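Local coordinates for protein putrescine aminotransferase (Halomonas elongata DSM 2581, PDB 6GWI) that probably transfers amino groups between amines such as putrescine and carbonyl acceptors, using pyridoxal-5'-phosphate as cofactor, as a class-III aminotransferase, at residues D102-A106 with W268-Q272. Numbering follows the deposited sequence.
Sequences DLAPA and WFGSQ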
ATOM      1  N   ASP B 102      -3.359  15.574  17.445  1.00 37.73           N
ATOM      2  CA  ASP B 102      -2.921  16.671  18.300  1.00 53.58           C
ATOM      3  C   ASP B 102      -1.842  17.509  17.620  1.00 35.26           C
ATOM      4  O   ASP B 102      -1.764  18.721  17.854  1.00 29.42           O
ATOM      5  CB  ASP B 102      -2.414  16.128  19.636  1.00 93.73           C
ATOM      6  CG  ASP B 102      -3.523  15.508  20.473  1.00 99.36           C
ATOM      7  OD1 ASP B 102      -4.692  15.530  20.033  1.00 95.34           O
ATOM      8  OD2 ASP B 102      -3.222  14.991  21.569  1.00 97.47           O
ATOM      9  N   LEU B 103      -1.023  16.895  16.761  1.00 33.58           N
ATOM     10  CA  LEU B 103      -0.005  17.645  16.039  1.00 36.83           C
ATOM     11  C   LEU B 103      -0.555  18.304  14.782  1.00 38.45           C
ATOM     12  O   LEU B 103       0.046  19.262  14.285  1.00 33.62           O
ATOM     13  CB  LEU B 103       1.161  16.730  15.651  1.00 35.35           C
ATOM     14  CG  LEU B 103       1.999  16.129  16.779  1.00 37.67           C
ATOM     15  CD1 LEU B 103       2.869  15.003  16.242  1.00 33.47           C
ATOM     16  CD2 LEU B 103       2.858  17.196  17.434  1.00 45.64           C
ATOM     17  N   ALA B 104      -1.692  17.831  14.274  1.00 30.34           N
ATOM     18  CA  ALA B 104      -2.231  18.356  13.035  1.00 29.15           C
ATOM     19  C   ALA B 104      -2.760  19.774  13.243  1.00 29.34           C
ATOM     20  O   ALA B 104      -3.048  20.183  14.370  1.00 32.42           O
ATOM     21  CB  ALA B 104      -3.346  17.447  12.521  1.00 28.86           C
ATOM     22  N   PRO B 105      -2.904  20.541  12.164  1.00 34.08           N
ATOM     23  CA  PRO B 105      -3.506  21.875  12.280  1.00 30.07           C
ATOM     24  C   PRO B 105      -4.922  21.808  12.825  1.00 30.20           C
ATOM     25  O   PRO B 105      -5.533  20.744  12.944  1.00 25.38           O
ATOM     26  CB  PRO B 105      -3.490  22.403  10.841  1.00 36.15           C
ATOM     27  CG  PRO B 105      -2.409  21.646  10.179  1.00 35.08           C
ATOM     28  CD  PRO B 105      -2.428  20.278  10.795  1.00 33.02           C
ATOM     29  N   ALA B 106      -5.456  22.986  13.135  1.00 28.62           N
ATOM     30  CA  ALA B 106      -6.810  23.082  13.657  1.00 26.33           C
ATOM     31  C   ALA B 106      -7.809  22.538  12.644  1.00 35.68           C
ATOM     32  O   ALA B 106      -7.620  22.638  11.429  1.00 33.33           O
ATOM     33  CB  ALA B 106      -7.150  24.531  14.006  1.00 34.88           C
ATOM     34  N   TRP B 268       5.826  20.770  11.422  1.00 31.36           N
ATOM     35  CA  TRP B 268       5.233  19.440  11.448  1.00 34.57           C
ATOM     36  C   TRP B 268       4.551  19.117  10.128  1.00 31.44           C
ATOM     37  O   TRP B 268       4.430  17.943   9.761  1.00 26.83           O
ATOM     38  CB  TRP B 268       4.239  19.325  12.598  1.00 30.95           C
ATOM     39  CG  TRP B 268       4.903  19.198  13.925  1.00 27.62           C
ATOM     40  CD1 TRP B 268       5.075  20.181  14.852  1.00 31.35           C
ATOM     41  CD2 TRP B 268       5.500  18.019  14.474  1.00 27.06           C
ATOM     42  NE1 TRP B 268       5.737  19.686  15.949  1.00 28.60           N
ATOM     43  CE2 TRP B 268       6.008  18.360  15.742  1.00 24.19           C
ATOM     44  CE3 TRP B 268       5.649  16.706  14.018  1.00 32.97           C
ATOM     45  CZ2 TRP B 268       6.655  17.437  16.558  1.00 29.79           C
ATOM     46  CZ3 TRP B 268       6.292  15.791  14.830  1.00 37.04           C
ATOM     47  CH2 TRP B 268       6.788  16.161  16.085  1.00 33.07           C
ATOM     48  N   PHE B 269       4.089  20.136   9.410  1.00 25.70           N
ATOM     49  CA  PHE B 269       3.464  19.935   8.111  1.00 26.31           C
ATOM     50  C   PHE B 269       3.813  21.123   7.229  1.00 23.80           C
ATOM     51  O   PHE B 269       3.839  22.263   7.697  1.00 27.84           O
ATOM     52  CB  PHE B 269       1.947  19.772   8.257  1.00 23.51           C
ATOM     53  CG  PHE B 269       1.557  18.597   9.103  1.00 25.49           C
ATOM     54  CD1 PHE B 269       1.554  17.316   8.574  1.00 29.33           C
ATOM     55  CD2 PHE B 269       1.225  18.769  10.435  1.00 27.02           C
ATOM     56  CE1 PHE B 269       1.212  16.231   9.355  1.00 30.46           C
ATOM     57  CE2 PHE B 269       0.883  17.687  11.221  1.00 31.29           C
ATOM     58  CZ  PHE B 269       0.875  16.417  10.681  1.00 33.14           C
ATOM     59  N   GLY B 270       4.106  20.846   5.957  1.00 28.76           N
ATOM     60  CA  GLY B 270       4.365  21.927   5.022  1.00 35.81           C
ATOM     61  C   GLY B 270       3.204  22.894   4.917  1.00 30.57           C
ATOM     62  O   GLY B 270       3.405  24.095   4.715  1.00 34.03           O
ATOM     63  N   SER B 271       1.976  22.386   5.061  1.00 27.54           N
ATOM     64  CA  SER B 271       0.800  23.248   5.089  1.00 32.91           C
ATOM     65  C   SER B 271       0.955  24.371   6.103  1.00 32.57           C
ATOM     66  O   SER B 271       0.494  25.496   5.874  1.00 33.22           O
ATOM     67  CB  SER B 271      -0.440  22.416   5.416  1.00 23.48           C
ATOM     68  OG  SER B 271      -0.796  21.588   4.327  1.00 30.76           O
ATOM     69  N   GLN B 272       1.587  24.082   7.240  1.00 37.03           N
ATOM     70  CA  GLN B 272       1.747  25.099   8.271  1.00 36.39           C
ATOM     71  C   GLN B 272       2.775  26.146   7.868  1.00 32.12           C
ATOM     72  O   GLN B 272       2.662  27.308   8.276  1.00 34.91           O
ATOM     73  CB  GLN B 272       2.146  24.441   9.590  1.00 26.42           C
ATOM     74  CG  GLN B 272       1.056  23.576  10.182  1.00 33.89           C
ATOM     75  CD  GLN B 272       1.576  22.593  11.208  1.00 43.31           C
ATOM     76  OE1 GLN B 272       2.749  22.214  11.188  1.00 37.82           O
ATOM     77  NE2 GLN B 272       0.700  22.167  12.112  1.00 45.20           N
TER
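Leu103 lies over one face of the Trp268 indole: its CD2 sits 3.9 Å from the centroid of the six-membered ring, 18° off the ring normal, a CH-pi contact for which a branched aliphatic chain meeting a flat, broad ring is well suited. Leu103 is the last residue of helix 91-103, and Leu103 O approaches the edge of the Phe269 ring, 3.5 Å from Phe269 CE2, where the C-H bonds carry slight positive charge. Ala104 then leaves helical geometry. Its CB points away, letting the backbone come close, with Ala104 CA 3.7 Å from Phe269 CE2. Pro105, rigid in the extended chain that follows, adds apolar contact through CD, 4.0 Å from Phe269 CD2. The long Gln272 side chain turns OE1 back to accept a weak hydrogen bond from Phe269 N (3.0 Å), leaving NE2 against Pro105 CG (3.7 Å). No hydrogen bond crosses between the segments; van der Waals contact joins this helix end to the loop entering helix 270-273, near the surface of the class-III aminotransferase fold. Phe269, its side chain about 12 Å from a bound PLP, packs edge-to-face with Phe262. Glu338 of helix 324-339 touches Leu103 and Trp268, Leu337 also touches Trp268, and Met281 of strand 280-283 touches Pro105 and Ser271.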